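Local coordinates for protein alpha-glucosidase (Pseudoalteromonas sp. K8, PDB 5HQA) that hydrolyses alpha-glucosides as a calcium-binding, chloride-activated glycoside hydrolase of family 97, caught here with the inhibitor acarbose, at residues 250-255 with 443-449. Residues are numbered along the deposited sequence; the frame is centred on the assembly and turned at random.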
loop_
_atom_site.group_PDB
_atom_site.type_symbol
_atom_site.label_atom_id
_atom_site.label_comp_id
_atom_site.label_asym_id
_atom_site.label_seq_id
_atom_site.Cartn_x
_atom_site.Cartn_y
_atom_site.Cartn_z
ATOM N N ASN A 250 -3.994 10.123 10.496
ATOM C CA ASN A 250 -3.127 9.407 11.418
ATOM C C ASN A 250 -2.454 10.354 12.405
ATOM O O ASN A 250 -2.317 11.559 12.162
ATOM C CB ASN A 250 -2.074 8.614 10.648
ATOM C CG ASN A 250 -2.607 7.284 10.178
ATOM O OD1 ASN A 250 -2.450 6.269 10.863
ATOM N ND2 ASN A 250 -3.298 7.288 9.038
ATOM N N GLU A 251 -2.034 9.783 13.536
ATOM C CA GLU A 251 -1.347 10.555 14.560
ATOM C C GLU A 251 0.041 10.965 14.071
ATOM O O GLU A 251 0.659 10.260 13.267
ATOM C CB GLU A 251 -1.207 9.748 15.850
ATOM C CG GLU A 251 -2.514 9.336 16.498
ATOM C CD GLU A 251 -2.305 8.709 17.865
ATOM O OE1 GLU A 251 -2.054 9.452 18.839
ATOM O OE2 GLU A 251 -2.374 7.467 17.960
ATOM N N PRO A 252 0.557 12.095 14.551
ATOM C CA PRO A 252 1.906 12.513 14.149
ATOM C C PRO A 252 2.978 11.527 14.603
ATOM O O PRO A 252 2.805 10.764 15.558
ATOM C CB PRO A 252 2.080 13.872 14.841
ATOM C CG PRO A 252 0.696 14.334 15.134
ATOM C CD PRO A 252 -0.113 13.099 15.392
ATOM N N ASN A 253 4.109 11.575 13.898
ATOM C CA ASN A 253 5.304 10.783 14.172
ATOM C C ASN A 253 5.578 10.630 15.664
ATOM O O ASN A 253 5.716 11.620 16.390
ATOM C CB ASN A 253 6.504 11.450 13.488
ATOM C CG ASN A 253 7.831 10.806 13.866
ATOM O OD1 ASN A 253 7.907 9.606 14.129
ATOM N ND2 ASN A 253 8.888 11.610 13.889
ATOM N N LYS A 254 5.670 9.379 16.115
ATOM C CA LYS A 254 5.998 9.056 17.498
ATOM C C LYS A 254 7.439 8.593 17.687
ATOM O O LYS A 254 7.829 8.278 18.820
ATOM C CB LYS A 254 5.053 7.976 18.028
ATOM C CG LYS A 254 3.614 8.429 18.239
ATOM C CD LYS A 254 2.775 7.291 18.849
ATOM C CE LYS A 254 1.278 7.596 18.847
ATOM N NZ LYS A 254 0.962 8.914 19.446
ATOM N N LEU A 255 8.245 8.544 16.625
ATOM C CA LEU A 255 9.587 7.978 16.712
ATOM C C LEU A 255 10.685 9.033 16.768
ATOM O O LEU A 255 11.867 8.681 16.739
ATOM C CB LEU A 255 9.837 7.022 15.541
ATOM C CG LEU A 255 8.941 5.780 15.507
ATOM C CD1 LEU A 255 9.303 4.894 14.334
ATOM C CD2 LEU A 255 9.047 4.999 16.814
ATOM N N GLY A 443 -2.083 4.247 6.674
ATOM C CA GLY A 443 -1.427 5.516 6.935
ATOM C C GLY A 443 -0.515 5.547 8.141
ATOM O O GLY A 443 -0.042 6.631 8.507
ATOM N N LEU A 444 -0.236 4.401 8.766
ATOM C CA LEU A 444 0.543 4.412 9.998
ATOM C C LEU A 444 2.007 4.799 9.782
ATOM O O LEU A 444 2.694 5.101 10.766
ATOM C CB LEU A 444 0.446 3.044 10.682
ATOM C CG LEU A 444 -0.906 2.791 11.349
ATOM C CD1 LEU A 444 -1.090 1.312 11.653
ATOM C CD2 LEU A 444 -0.996 3.623 12.626
ATOM N N ARG A 445 2.496 4.814 8.533
ATOM C CA ARG A 445 3.831 5.349 8.270
ATOM C C ARG A 445 3.989 6.785 8.765
ATOM O O ARG A 445 5.115 7.222 9.024
ATOM C CB ARG A 445 4.151 5.280 6.766
ATOM C CG ARG A 445 3.190 6.108 5.895
ATOM C CD ARG A 445 3.452 5.897 4.404
ATOM N NE ARG A 445 2.343 6.362 3.564
ATOM C CZ ARG A 445 2.419 7.359 2.676
ATOM N NH1 ARG A 445 3.555 8.039 2.492
ATOM N NH2 ARG A 445 1.345 7.675 1.952
ATOM N N ARG A 446 2.898 7.544 8.893
ATOM C CA ARG A 446 3.028 8.875 9.476
ATOM C C ARG A 446 3.467 8.780 10.929
ATOM O O ARG A 446 4.371 9.499 11.372
ATOM C CB ARG A 446 1.713 9.644 9.378
ATOM C CG ARG A 446 1.826 10.996 10.092
ATOM C CD ARG A 446 0.545 11.785 10.080
ATOM N NE ARG A 446 0.794 13.136 10.558
ATOM C CZ ARG A 446 -0.130 14.088 10.622
ATOM N NH1 ARG A 446 -1.373 13.836 10.232
ATOM N NH2 ARG A 446 0.192 15.294 11.070
ATOM N N THR A 447 2.835 7.882 11.681
ATOM C CA THR A 447 3.086 7.735 13.108
ATOM C C THR A 447 4.385 6.984 13.372
ATOM O O THR A 447 5.102 7.292 14.334
ATOM C CB THR A 447 1.910 6.996 13.745
ATOM O OG1 THR A 447 0.682 7.556 13.254
ATOM C CG2 THR A 447 1.953 7.111 15.256
ATOM N N TYR A 448 4.684 5.989 12.533
ATOM C CA TYR A 448 5.857 5.123 12.665
ATOM C C TYR A 448 6.589 5.136 11.335
ATOM O O TYR A 448 6.407 4.238 10.504
ATOM C CB TYR A 448 5.455 3.701 13.056
ATOM C CG TYR A 448 4.652 3.687 14.326
ATOM C CD1 TYR A 448 5.276 3.802 15.563
ATOM C CD2 TYR A 448 3.269 3.610 14.291
ATOM C CE1 TYR A 448 4.543 3.815 16.737
ATOM C CE2 TYR A 448 2.529 3.619 15.459
ATOM C CZ TYR A 448 3.171 3.725 16.675
ATOM O OH TYR A 448 2.429 3.737 17.831
ATOM N N PRO A 449 7.420 6.154 11.096
ATOM C CA PRO A 449 8.024 6.320 9.770
ATOM C C PRO A 449 9.033 5.248 9.389
ATOM O O PRO A 449 9.572 5.321 8.280
ATOM C CB PRO A 449 8.700 7.692 9.869
ATOM C CG PRO A 449 7.914 8.419 10.952
ATOM C CD PRO A 449 7.576 7.352 11.940
HETATM O O HOH W 1 -1.898 6.939 13.506
HETATM O O HOH W 2 3.739 13.374 11.594
#
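Thr447 meets the 250-255 loop through both its side chain and its backbone. Its OG1 donates to Glu251 O (2.7 Å). Thr447 O accepts from Lys254 N in an almost straight bond (176°) that lies on a lone pair. Threonine suits the place because its other branch, CG2, stands anti to the backbone N, where it meets the aliphatic stem of Lys254 and lies 3.5 Å above one face of the Tyr448 ring. Leu255 brings CD2 to the edge of that ring and sets CD1 against Pro449 CD, 3.8 Å away. Asn253 closes an Asx turn: its OD1 accepts from Leu255 N (2.7 Å) and also touches Pro449 CD and CG, the side chains crossing at about a right angle, while ND2 bonds to Gly256 O. With an alanine in place of Asn253, Leu255 N is likely to lose its acceptor and Gly256 O its donor, freeing the turn that presents Leu255. The extended Arg446 chain passes Glu251 O, and Pro252 N lies over one guanidinium face. The Asn250 amide packs on the Gly443 peptide, CG 3.1 Å from Gly443 O. The contact joins the linker between helix 245-248 and barrel strand 264-269 to the loop between parallel strands 432-435 and 451-454 of the catalytic TIM barrel. There a type I turn runs from Gly443 to Arg446; a CB on Gly443 would strike Asn250 ND2 and the preceding carbonyl O. One water ties Asn250 OD1, Glu251 N and Thr447 OG1 together; another bridges Asn253 N to Arg446 NE. Farther out, Ile246 O and Thr442 O hold Asn250 ND2, while Arg446 bonds through NH1 to Leu247 O and makes a cation-pi contact with Trp66.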